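3,4-dihydroxy-2-butanone 4-phosphate synthase (Candida albicans, PDB 1TKS) catalyses the conversion of D-ribulose 5-phosphate to formate and 3,4-dihydroxy-2-butanone 4-phosphate, a step of riboflavin biosynthesis, probably with magnesium or manganese as cofactor. Local coordinates at residues Val58-Ser63 with Pro160-Ile164; Asn68-Leu72 with Lys119-Lys125; Thr85-Cys91 with Ile129-Arg133. One frame throughout, in Å; residues are numbered along the deposited sequence.

Contacts 1 and 3 belong to the buried interior and contact 2 to the periphery, its centre about 19 Å from that of the chain. Strands 59-63 and 129-134 are parallel neighbours, so contacts 1 and 3 flank the same strand pair, tied together by V60 N to L130 O at 2.9 Å. Both rely on backbone hydrogen bonds and apolar side chains. Contact 2 has no strand pairing between its segments and instead uses proline packing, a lysine and two waters. It meets contact 1 where L62 touches L72, and contact 3 where L72 O lies 3.5 Å from T88 CG2. Contacts 2 and 3 are nested within the loop that contact 1 closes.

Contact 1 of 3, residues Val58-Ser63 with Pro160-Ile164; sequences VCVPLS and PAGVI
Three backbone hydrogen bonds join V58-S63 to P160-I164. C59 and I164 form an antiparallel hydrogen-bonded pair, with C59 N to I164 O at 3.1 Å and I164 N to C59 O at 2.9 Å; farther along, G162 N donates to P61 O at 3.0 Å. The register sets V60 against V163 and P61 against G162; the axes of strand segments 59-63 and 162-164 come within 4.6 Å, their N-to-C directions 146° apart. P61 N has no hydrogen, so its 3.2 Å approach to G162 O is no bond, while V60 CA makes a CA-H...O contact of 3.3 Å to that oxygen. Apolar side chains add to the contact: V58 CG1 (chi1 t) meets V163 CG2 (chi1 p) at 3.5 Å, L62 CD2 (m, t) meets A161 CB at 3.4 Å, and P61 CG lies 4.1 Å from I164 CG2. This short antiparallel pairing joins two sheets in the core: strand 59-63 also pairs with 129-134, and 162-166 with 34-38. Helix 44-52 packs on V58 and V163, and helix 145-155, with T146, a probable D-ribulose 5-phosphate-binding residue, on P61.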
ATOM      1  N   VAL B  58       3.879  -0.139  -1.512  1.00  7.08           N
ATOM      2  CA  VAL B  58       5.057  -0.107  -2.375  1.00  8.41           C
ATOM      3  C   VAL B  58       5.562   1.287  -2.718  1.00  7.70           C
ATOM      4  O   VAL B  58       4.834   2.113  -3.276  1.00  8.27           O
ATOM      5  CB  VAL B  58       4.792  -0.904  -3.677  1.00  8.03           C
ATOM      6  CG1 VAL B  58       6.020  -0.884  -4.569  1.00  8.80           C
ATOM      7  CG2 VAL B  58       4.434  -2.350  -3.329  1.00  9.15           C
ATOM      8  N   CYS B  59       6.829   1.523  -2.389  1.00  7.34           N
ATOM      9  CA  CYS B  59       7.479   2.807  -2.613  1.00  7.42           C
ATOM     10  C   CYS B  59       8.585   2.741  -3.656  1.00  7.94           C
ATOM     11  O   CYS B  59       9.206   1.697  -3.864  1.00  7.29           O
ATOM     12  CB  CYS B  59       8.041   3.329  -1.290  1.00  7.85           C
ATOM     13  SG  CYS B  59       6.777   3.614  -0.018  1.00  9.65           S
ATOM     14  N   VAL B  60       8.828   3.873  -4.307  1.00  8.43           N
ATOM     15  CA  VAL B  60       9.850   3.947  -5.333  1.00  8.13           C
ATOM     16  C   VAL B  60      10.864   5.047  -5.039  1.00  8.14           C
ATOM     17  O   VAL B  60      10.647   6.215  -5.362  1.00  6.29           O
ATOM     18  CB  VAL B  60       9.220   4.175  -6.729  1.00  7.81           C
ATOM     19  CG1 VAL B  60      10.310   4.349  -7.776  1.00  7.58           C
ATOM     20  CG2 VAL B  60       8.329   2.988  -7.094  1.00  7.57           C
ATOM     21  N   PRO B  61      11.978   4.685  -4.384  1.00  8.40           N
ATOM     22  CA  PRO B  61      13.023   5.659  -4.059  1.00  8.83           C
ATOM     23  C   PRO B  61      13.614   6.246  -5.340  1.00  8.86           C
ATOM     24  O   PRO B  61      13.943   5.511  -6.272  1.00  9.95           O
ATOM     25  CB  PRO B  61      14.039   4.821  -3.295  1.00  9.03           C
ATOM     26  CG  PRO B  61      13.176   3.864  -2.561  1.00  9.61           C
ATOM     27  CD  PRO B  61      12.181   3.434  -3.627  1.00  9.13           C
ATOM     28  N   LEU B  62      13.731   7.571  -5.374  1.00  9.06           N
ATOM     29  CA  LEU B  62      14.295   8.294  -6.508  1.00 10.99           C
ATOM     30  C   LEU B  62      15.188   9.376  -5.925  1.00 10.69           C
ATOM     31  O   LEU B  62      15.015   9.766  -4.772  1.00 10.68           O
ATOM     32  CB  LEU B  62      13.191   8.970  -7.326  1.00 11.59           C
ATOM     33  CG  LEU B  62      12.102   8.086  -7.927  1.00 14.81           C
ATOM     34  CD1 LEU B  62      10.980   8.961  -8.464  1.00 15.35           C
ATOM     35  CD2 LEU B  62      12.697   7.222  -9.025  1.00 14.83           C
ATOM     36  N   SER B  63      16.149   9.865  -6.698  1.00 10.88           N
ATOM     37  CA  SER B  63      16.991  10.928  -6.178  1.00 10.40           C
ATOM     38  C   SER B  63      16.149  12.200  -6.192  1.00 11.10           C
ATOM     39  O   SER B  63      15.190  12.310  -6.960  1.00 11.04           O
ATOM     40  CB  SER B  63      18.229  11.119  -7.057  1.00 10.36           C
ATOM     41  OG  SER B  63      17.852  11.517  -8.366  1.00 11.94           O
ATOM     42  N   PRO B 160      19.217   5.894 -11.095  1.00 13.22           N
ATOM     43  CA  PRO B 160      19.109   6.149  -9.652  1.00 13.40           C
ATOM     44  C   PRO B 160      17.679   6.008  -9.145  1.00 12.86           C
ATOM     45  O   PRO B 160      17.086   6.963  -8.645  1.00 14.41           O
ATOM     46  CB  PRO B 160      19.636   7.576  -9.520  1.00 15.31           C
ATOM     47  CG  PRO B 160      19.179   8.204 -10.806  1.00 16.24           C
ATOM     48  CD  PRO B 160      19.536   7.137 -11.819  1.00 13.80           C
ATOM     49  N   ALA B 161      17.139   4.801  -9.268  1.00 11.28           N
ATOM     50  CA  ALA B 161      15.771   4.535  -8.854  1.00  9.05           C
ATOM     51  C   ALA B 161      15.624   3.093  -8.397  1.00  7.88           C
ATOM     52  O   ALA B 161      16.167   2.179  -9.012  1.00  9.85           O
ATOM     53  CB  ALA B 161      14.825   4.805 -10.019  1.00  9.91           C
ATOM     54  N   GLY B 162      14.889   2.898  -7.309  1.00  8.74           N
ATOM     55  CA  GLY B 162      14.664   1.555  -6.804  1.00  8.26           C
ATOM     56  C   GLY B 162      13.213   1.397  -6.392  1.00  7.98           C
ATOM     57  O   GLY B 162      12.415   2.321  -6.539  1.00  8.63           O
ATOM     58  N   VAL B 163      12.858   0.221  -5.890  1.00  7.90           N
ATOM     59  CA  VAL B 163      11.492  -0.029  -5.436  1.00  7.06           C
ATOM     60  C   VAL B 163      11.630  -0.868  -4.170  1.00  8.32           C
ATOM     61  O   VAL B 163      12.453  -1.784  -4.118  1.00  7.24           O
ATOM     62  CB  VAL B 163      10.651  -0.755  -6.528  1.00  7.26           C
ATOM     63  CG1 VAL B 163      11.331  -2.042  -6.964  1.00  8.35           C
ATOM     64  CG2 VAL B 163       9.247  -1.039  -6.009  1.00  7.96           C
ATOM     65  N   ILE B 164      10.845  -0.550  -3.143  1.00  7.57           N
ATOM     66  CA  ILE B 164      10.957  -1.255  -1.869  1.00  8.98           C
ATOM     67  C   ILE B 164       9.628  -1.482  -1.153  1.00  8.64           C
ATOM     68  O   ILE B 164       8.626  -0.827  -1.441  1.00  7.18           O
ATOM     69  CB  ILE B 164      11.885  -0.472  -0.885  1.00 10.63           C
ATOM     70  CG1 ILE B 164      11.196   0.812  -0.402  1.00 13.65           C
ATOM     71  CG2 ILE B 164      13.191  -0.091  -1.577  1.00 14.02           C
ATOM     72  CD1 ILE B 164      11.981   1.566   0.683  1.00 17.89           C
TER

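Contact 2 of 3, residues Asn68-Leu72 with Lys119-Lys125; sequences NQLEL and KPQDFIK
K119 opens 119-125 in extended conformation, its N bonded to D122 OD1 at 2.8 Å and its O accepting from D122 N at 2.9 Å, which closes the 3-10 turn 120-122. P120 is the wedge of the contact: its CG sits 3.0 Å from Q69 O, its CA makes a CA-H...O contact of 3.5 Å to L70 O, and its CB lies 3.6 Å from E71 CD; L70 and P120 have the nearest CA atoms, 4.3 Å apart. Here helix 64-69 ends in a Schellman motif, with E71 at phi/psi 61/51 and E71 N bonded to N68 O at 3.1 Å. The CA-to-CB bond of F123 (chi1 m) points toward 68-72; its CE1 lies 4.0 Å from L70 CD2 (m, t), and its ring stacks edge-to-face with F93. L113 of helix 103-114 packs on L70, L72 and F123. K125 (m, t, m, t) places CD 3.9 Å from L72 CD2 and donates from NZ to E71 O at 3.1 Å. Water 1 donates to L70 O (2.9 Å) and P120 O (2.8 Å) and accepts from K125 NZ (3.0 Å); water 2 joins K125 NZ and E71 O, both at 2.8 Å. The lysine charge is thus met by a carbonyl just past the helix end and by waters, with E71 OE2 4.6 Å from K125 NZ, beyond a salt bridge.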
ATOM      1  N   ASN B  68      12.523  15.963  -8.925  1.00 13.20           N
ATOM      2  CA  ASN B  68      12.308  17.338  -9.366  1.00 13.92           C
ATOM      3  C   ASN B  68      12.071  17.398 -10.875  1.00 13.93           C
ATOM      4  O   ASN B  68      11.205  18.139 -11.348  1.00 13.71           O
ATOM      5  CB  ASN B  68      13.505  18.230  -9.001  1.00 14.97           C
ATOM      6  CG  ASN B  68      13.603  18.501  -7.505  1.00 16.77           C
ATOM      7  OD1 ASN B  68      12.604  18.457  -6.785  1.00 17.77           O
ATOM      8  ND2 ASN B  68      14.809  18.806  -7.036  1.00 17.82           N
ATOM      9  N   GLN B  69      12.836  16.614 -11.630  1.00 14.82           N
ATOM     10  CA  GLN B  69      12.696  16.592 -13.085  1.00 15.53           C
ATOM     11  C   GLN B  69      11.311  16.103 -13.493  1.00 14.79           C
ATOM     12  O   GLN B  69      10.712  16.621 -14.437  1.00 15.60           O
ATOM     13  CB  GLN B  69      13.764  15.689 -13.714  1.00 17.74           C
ATOM     14  CG  GLN B  69      13.741  15.687 -15.237  1.00 22.30           C
ATOM     15  CD  GLN B  69      14.859  14.859 -15.848  1.00 26.12           C
ATOM     16  OE1 GLN B  69      14.853  13.630 -15.770  1.00 29.25           O
ATOM     17  NE2 GLN B  69      15.830  15.533 -16.457  1.00 28.04           N
ATOM     18  N   LEU B  70      10.805  15.107 -12.772  1.00 13.65           N
ATOM     19  CA  LEU B  70       9.492  14.539 -13.056  1.00 13.51           C
ATOM     20  C   LEU B  70       8.360  15.327 -12.406  1.00 14.04           C
ATOM     21  O   LEU B  70       7.192  14.971 -12.549  1.00 13.81           O
ATOM     22  CB  LEU B  70       9.440  13.084 -12.582  1.00 14.73           C
ATOM     23  CG  LEU B  70      10.365  12.104 -13.311  1.00 14.52           C
ATOM     24  CD1 LEU B  70      10.283  10.735 -12.654  1.00 15.55           C
ATOM     25  CD2 LEU B  70       9.968  12.023 -14.780  1.00 17.63           C
ATOM     26  N   GLU B  71       8.714  16.401 -11.705  1.00 14.04           N
ATOM     27  CA  GLU B  71       7.742  17.246 -11.019  1.00 16.03           C
ATOM     28  C   GLU B  71       6.958  16.472  -9.968  1.00 15.91           C
ATOM     29  O   GLU B  71       5.727  16.505  -9.937  1.00 17.00           O
ATOM     30  CB  GLU B  71       6.780  17.891 -12.023  1.00 17.24           C
ATOM     31  CG  GLU B  71       7.460  18.842 -12.993  1.00 19.95           C
ATOM     32  CD  GLU B  71       6.477  19.566 -13.897  1.00 22.01           C
ATOM     33  OE1 GLU B  71       6.930  20.356 -14.749  1.00 24.34           O
ATOM     34  OE2 GLU B  71       5.256  19.343 -13.753  1.00 23.80           O
ATOM     35  N   LEU B  72       7.690  15.769  -9.113  1.00 14.78           N
ATOM     36  CA  LEU B  72       7.101  14.993  -8.030  1.00 14.66           C
ATOM     37  C   LEU B  72       7.550  15.634  -6.719  1.00 15.48           C
ATOM     38  O   LEU B  72       8.480  15.161  -6.064  1.00 15.71           O
ATOM     39  CB  LEU B  72       7.577  13.537  -8.102  1.00 13.50           C
ATOM     40  CG  LEU B  72       7.090  12.721  -9.306  1.00 12.43           C
ATOM     41  CD1 LEU B  72       7.773  11.355  -9.318  1.00 11.99           C
ATOM     42  CD2 LEU B  72       5.576  12.564  -9.240  1.00 13.93           C
ATOM     43  N   LYS B 119       8.669  11.905 -18.943  1.00 15.63           N
ATOM     44  CA  LYS B 119       8.430  13.325 -18.742  1.00 16.59           C
ATOM     45  C   LYS B 119       7.361  13.538 -17.678  1.00 15.91           C
ATOM     46  O   LYS B 119       6.534  12.659 -17.427  1.00 15.35           O
ATOM     47  CB  LYS B 119       7.982  13.966 -20.057  1.00 17.76           C
ATOM     48  CG  LYS B 119       8.950  13.754 -21.211  1.00 21.86           C
ATOM     49  CD  LYS B 119       8.454  14.436 -22.473  1.00 25.85           C
ATOM     50  CE  LYS B 119       9.341  14.120 -23.669  1.00 27.98           C
ATOM     51  NZ  LYS B 119      10.759  14.518 -23.447  1.00 30.63           N
ATOM     52  N   PRO B 120       7.358  14.718 -17.042  1.00 15.71           N
ATOM     53  CA  PRO B 120       6.377  15.030 -16.001  1.00 16.26           C
ATOM     54  C   PRO B 120       4.936  14.768 -16.430  1.00 15.46           C
ATOM     55  O   PRO B 120       4.151  14.186 -15.677  1.00 15.06           O
ATOM     56  CB  PRO B 120       6.631  16.511 -15.721  1.00 16.75           C
ATOM     57  CG  PRO B 120       8.094  16.657 -15.998  1.00 17.23           C
ATOM     58  CD  PRO B 120       8.264  15.859 -17.266  1.00 16.01           C
ATOM     59  N   GLN B 121       4.591  15.184 -17.646  1.00 16.52           N
ATOM     60  CA  GLN B 121       3.230  15.013 -18.152  1.00 15.27           C
ATOM     61  C   GLN B 121       2.829  13.568 -18.445  1.00 15.21           C
ATOM     62  O   GLN B 121       1.673  13.297 -18.764  1.00 15.53           O
ATOM     63  CB  GLN B 121       3.011  15.873 -19.407  1.00 18.15           C
ATOM     64  CG  GLN B 121       3.861  15.508 -20.626  1.00 20.08           C
ATOM     65  CD  GLN B 121       5.231  16.175 -20.639  1.00 22.86           C
ATOM     66  OE1 GLN B 121       5.949  16.117 -21.641  1.00 25.93           O
ATOM     67  NE2 GLN B 121       5.601  16.809 -19.531  1.00 20.45           N
ATOM     68  N   ASP B 122       3.779  12.647 -18.327  1.00 12.75           N
ATOM     69  CA  ASP B 122       3.509  11.238 -18.580  1.00 12.15           C
ATOM     70  C   ASP B 122       2.827  10.584 -17.381  1.00 12.37           C
ATOM     71  O   ASP B 122       2.336   9.459 -17.480  1.00 12.78           O
ATOM     72  CB  ASP B 122       4.813  10.489 -18.875  1.00 13.10           C
ATOM     73  CG  ASP B 122       5.490  10.960 -20.152  1.00 15.11           C
ATOM     74  OD1 ASP B 122       6.654  10.566 -20.372  1.00 15.84           O
ATOM     75  OD2 ASP B 122       4.865  11.714 -20.930  1.00 16.66           O
ATOM     76  N   PHE B 123       2.790  11.285 -16.250  1.00 12.01           N
ATOM     77  CA  PHE B 123       2.183  10.720 -15.047  1.00 11.95           C
ATOM     78  C   PHE B 123       0.922  11.413 -14.558  1.00 12.81           C
ATOM     79  O   PHE B 123       0.735  12.621 -14.735  1.00 13.97           O
ATOM     80  CB  PHE B 123       3.202  10.684 -13.902  1.00 12.13           C
ATOM     81  CG  PHE B 123       4.456   9.922 -14.229  1.00 12.55           C
ATOM     82  CD1 PHE B 123       5.479  10.520 -14.961  1.00 13.70           C
ATOM     83  CD2 PHE B 123       4.608   8.601 -13.822  1.00 11.47           C
ATOM     84  CE1 PHE B 123       6.636   9.812 -15.283  1.00 12.69           C
ATOM     85  CE2 PHE B 123       5.762   7.885 -14.138  1.00 11.90           C
ATOM     86  CZ  PHE B 123       6.779   8.492 -14.871  1.00 12.89           C
ATOM     87  N   ILE B 124       0.055  10.616 -13.943  1.00 13.63           N
ATOM     88  CA  ILE B 124      -1.192  11.095 -13.366  1.00 13.25           C
ATOM     89  C   ILE B 124      -0.974  11.153 -11.864  1.00 12.77           C
ATOM     90  O   ILE B 124      -0.425  10.222 -11.269  1.00 11.49           O
ATOM     91  CB  ILE B 124      -2.362  10.129 -13.653  1.00 15.72           C
ATOM     92  CG1 ILE B 124      -2.585  10.012 -15.161  1.00 16.02           C
ATOM     93  CG2 ILE B 124      -3.632  10.630 -12.974  1.00 16.09           C
ATOM     94  CD1 ILE B 124      -3.538   8.905 -15.550  1.00 17.73           C
ATOM     95  N   LYS B 125      -1.398  12.257 -11.263  1.00 10.99           N
ATOM     96  CA  LYS B 125      -1.258  12.471  -9.828  1.00 12.00           C
ATOM     97  C   LYS B 125      -2.602  12.944  -9.275  1.00 11.43           C
ATOM     98  O   LYS B 125      -3.250  13.810  -9.860  1.00 12.45           O
ATOM     99  CB  LYS B 125      -0.177  13.527  -9.574  1.00 12.90           C
ATOM    100  CG  LYS B 125       1.205  13.102 -10.071  1.00 13.94           C
ATOM    101  CD  LYS B 125       2.205  14.247 -10.066  1.00 18.93           C
ATOM    102  CE  LYS B 125       1.840  15.323 -11.076  1.00 19.98           C
ATOM    103  NZ  LYS B 125       2.937  16.318 -11.230  1.00 23.39           N
TER
HETATM  104  O   HOH W   1       4.439  14.315 -12.908  1.00 20.20           O
HETATM  105  O   HOH W   2       3.931  18.661  -9.952  1.00 42.97           O

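Contact 3 of 3, residues Thr85-Cys91 with Ile129-Arg133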
ATOM      1  N   THR B  85       8.998   8.707   5.824  1.00 37.12           N
ATOM      2  CA  THR B  85       8.411   9.949   5.322  1.00 35.91           C
ATOM      3  C   THR B  85       9.102  10.436   4.047  1.00 33.21           C
ATOM      4  O   THR B  85       9.504   9.628   3.210  1.00 34.38           O
ATOM      5  CB  THR B  85       8.437  11.062   6.408  1.00 36.55           C
ATOM      6  OG1 THR B  85       7.756  12.227   5.922  1.00 37.92           O
ATOM      7  CG2 THR B  85       9.863  11.426   6.777  1.00 37.70           C
ATOM      8  N   ALA B  86       9.241  11.748   3.894  1.00 31.43           N
ATOM      9  CA  ALA B  86       9.874  12.309   2.704  1.00 26.85           C
ATOM     10  C   ALA B  86       9.170  11.806   1.441  1.00 24.08           C
ATOM     11  O   ALA B  86       9.781  11.677   0.376  1.00 23.53           O
ATOM     12  CB  ALA B  86      11.353  11.932   2.666  1.00 29.22           C
ATOM     13  N   TYR B  87       7.881  11.514   1.574  1.00 19.76           N
ATOM     14  CA  TYR B  87       7.078  11.042   0.451  1.00 16.19           C
ATOM     15  C   TYR B  87       6.787  12.189  -0.502  1.00 14.95           C
ATOM     16  O   TYR B  87       6.808  13.354  -0.105  1.00 15.61           O
ATOM     17  CB  TYR B  87       5.724  10.512   0.926  1.00 14.69           C
ATOM     18  CG  TYR B  87       5.768   9.321   1.845  1.00 14.95           C
ATOM     19  CD1 TYR B  87       5.845   9.486   3.228  1.00 14.97           C
ATOM     20  CD2 TYR B  87       5.701   8.028   1.335  1.00 14.55           C
ATOM     21  CE1 TYR B  87       5.848   8.388   4.081  1.00 16.56           C
ATOM     22  CE2 TYR B  87       5.706   6.924   2.174  1.00 15.69           C
ATOM     23  CZ  TYR B  87       5.777   7.109   3.544  1.00 17.01           C
ATOM     24  OH  TYR B  87       5.769   6.020   4.381  1.00 17.57           O
ATOM     25  N   THR B  88       6.506  11.854  -1.756  1.00 12.79           N
ATOM     26  CA  THR B  88       6.141  12.859  -2.748  1.00 11.45           C
ATOM     27  C   THR B  88       4.687  12.535  -3.057  1.00 11.17           C
ATOM     28  O   THR B  88       4.150  11.544  -2.552  1.00 11.34           O
ATOM     29  CB  THR B  88       6.937  12.724  -4.071  1.00 12.91           C
ATOM     30  OG1 THR B  88       6.447  11.605  -4.823  1.00 10.41           O
ATOM     31  CG2 THR B  88       8.409  12.530  -3.789  1.00 12.24           C
ATOM     32  N   ILE B  89       4.045  13.366  -3.867  1.00 10.48           N
ATOM     33  CA  ILE B  89       2.665  13.108  -4.253  1.00  9.69           C
ATOM     34  C   ILE B  89       2.706  11.773  -4.994  1.00  9.16           C
ATOM     35  O   ILE B  89       3.665  11.487  -5.707  1.00 11.21           O
ATOM     36  CB  ILE B  89       2.150  14.207  -5.194  1.00 12.62           C
ATOM     37  CG1 ILE B  89       2.399  15.572  -4.559  1.00 16.78           C
ATOM     38  CG2 ILE B  89       0.669  14.004  -5.485  1.00 14.03           C
ATOM     39  CD1 ILE B  89       2.178  16.738  -5.498  1.00 18.70           C
ATOM     40  N   THR B  90       1.684  10.947  -4.814  1.00  9.49           N
ATOM     41  CA  THR B  90       1.652   9.647  -5.476  1.00  9.33           C
ATOM     42  C   THR B  90       1.399   9.813  -6.969  1.00  8.23           C
ATOM     43  O   THR B  90       0.975  10.877  -7.412  1.00  9.22           O
ATOM     44  CB  THR B  90       0.567   8.749  -4.879  1.00  9.31           C
ATOM     45  OG1 THR B  90      -0.699   9.412  -4.960  1.00 10.69           O
ATOM     46  CG2 THR B  90       0.884   8.442  -3.422  1.00 11.37           C
ATOM     47  N   CYS B  91       1.636   8.755  -7.740  1.00  9.26           N
ATOM     48  CA  CYS B  91       1.450   8.834  -9.181  1.00  8.66           C
ATOM     49  C   CYS B  91       1.264   7.483  -9.869  1.00  7.60           C
ATOM     50  O   CYS B  91       1.585   6.426  -9.316  1.00  8.18           O
ATOM     51  CB  CYS B  91       2.655   9.535  -9.814  1.00  7.88           C
ATOM     52  SG  CYS B  91       4.182   8.543  -9.721  1.00 11.10           S
ATOM     53  N   ILE B 129       1.396   4.596  -6.762  1.00  8.22           N
ATOM     54  CA  ILE B 129       2.796   4.361  -6.424  1.00  8.62           C
ATOM     55  C   ILE B 129       3.256   5.521  -5.549  1.00  8.38           C
ATOM     56  O   ILE B 129       2.882   6.675  -5.779  1.00  8.76           O
ATOM     57  CB  ILE B 129       3.697   4.273  -7.687  1.00  8.99           C
ATOM     58  CG1 ILE B 129       3.567   2.888  -8.317  1.00  9.32           C
ATOM     59  CG2 ILE B 129       5.155   4.555  -7.327  1.00 10.33           C
ATOM     60  CD1 ILE B 129       4.106   1.751  -7.469  1.00 11.45           C
ATOM     61  N   LEU B 130       4.060   5.199  -4.541  1.00  7.84           N
ATOM     62  CA  LEU B 130       4.582   6.184  -3.604  1.00  7.73           C
ATOM     63  C   LEU B 130       6.072   6.484  -3.830  1.00  7.97           C
ATOM     64  O   LEU B 130       6.939   5.804  -3.276  1.00  8.27           O
ATOM     65  CB  LEU B 130       4.379   5.678  -2.164  1.00  8.61           C
ATOM     66  CG  LEU B 130       2.935   5.480  -1.672  1.00  6.73           C
ATOM     67  CD1 LEU B 130       2.785   4.094  -1.042  1.00  6.10           C
ATOM     68  CD2 LEU B 130       2.574   6.566  -0.658  1.00  6.67           C
ATOM     69  N   PRO B 131       6.391   7.500  -4.652  1.00  8.77           N
ATOM     70  CA  PRO B 131       7.801   7.827  -4.889  1.00  8.79           C
ATOM     71  C   PRO B 131       8.403   8.393  -3.604  1.00  8.93           C
ATOM     72  O   PRO B 131       7.709   9.053  -2.829  1.00  9.93           O
ATOM     73  CB  PRO B 131       7.743   8.889  -5.995  1.00  9.02           C
ATOM     74  CG  PRO B 131       6.435   8.609  -6.690  1.00 10.01           C
ATOM     75  CD  PRO B 131       5.515   8.291  -5.530  1.00  8.29           C
ATOM     76  N   LEU B 132       9.688   8.130  -3.381  1.00  9.95           N
ATOM     77  CA  LEU B 132      10.385   8.627  -2.195  1.00 10.27           C
ATOM     78  C   LEU B 132      11.614   9.402  -2.645  1.00 10.09           C
ATOM     79  O   LEU B 132      12.291   8.994  -3.585  1.00 12.33           O
ATOM     80  CB  LEU B 132      10.824   7.470  -1.298  1.00 10.81           C
ATOM     81  CG  LEU B 132       9.732   6.515  -0.824  1.00 11.63           C
ATOM     82  CD1 LEU B 132      10.312   5.561   0.210  1.00  8.10           C
ATOM     83  CD2 LEU B 132       8.578   7.301  -0.232  1.00 11.52           C
ATOM     84  N   ARG B 133      11.902  10.515  -1.974  1.00  8.73           N
ATOM     85  CA  ARG B 133      13.051  11.340  -2.335  1.00  9.64           C
ATOM     86  C   ARG B 133      14.303  11.041  -1.516  1.00  9.27           C
ATOM     87  O   ARG B 133      14.357  11.328  -0.320  1.00 10.15           O
ATOM     88  CB  ARG B 133      12.696  12.822  -2.190  1.00 10.10           C
ATOM     89  CG  ARG B 133      11.605  13.288  -3.140  1.00 12.57           C
ATOM     90  CD  ARG B 133      11.357  14.783  -3.010  1.00 17.43           C
ATOM     91  NE  ARG B 133      12.519  15.536  -3.474  1.00 25.84           N
ATOM     92  CZ  ARG B 133      12.560  16.858  -3.607  1.00 26.84           C
ATOM     93  NH1 ARG B 133      11.498  17.594  -3.309  1.00 29.79           N
ATOM     94  NH2 ARG B 133      13.666  17.443  -4.044  1.00 30.02           N
TER
HETATM   95  O   HOH W   3       4.843   8.932  -2.164  1.00  9.62           O
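P131 and T88, with 71 and 70 Å² buried, lie at the middle of this contact, and Y87 follows with 59 Å². The CA-to-CB bonds of T88 and P131 point toward the opposite segment, bringing T88 OG1 to 3.2 Å from P131 CB. With chi1 near 75°, the T88 hydroxyl donates to I89 O at 2.9 Å, while T88 CG2 packs at 3.3 Å from R133 CG. The backbones join here too: T88 N donates to P131 O at 3.2 Å, and water 3 donates to both T88 O (2.7 Å) and P131 O (2.9 Å), bridging the two backbones beside that direct bond. P131 also receives C91 SG, 3.8 Å from its CG.

Y87 turns its CA-to-CB bond away, yet its ring swings back so that CD2 lies 3.4 Å from L132 CD2 and 4.0 Å from L130 CD2. Y87 is bridged to L132 through the backbone, flanked by a weak bond from R133 N to A86 O at 3.4 Å. At the other end C91 and I129 form an antiparallel hydrogen-bonded pair, C91 N to I129 O and I129 N to C91 O both measuring 3.1 Å. Between these two ladders the register shifts by one residue, so the 85-91 loop follows the strand edge irregularly. It carries T85, which probably binds D-ribulose 5-phosphate.

Strand 129-134 pairs in parallel with 59-63, L130 and L132 bonding to V60 and L132 also to L62; helix 103-114 packs on I129, helix 64-69 touches R133, and P126 of the second subunit packs on T85 and Y87.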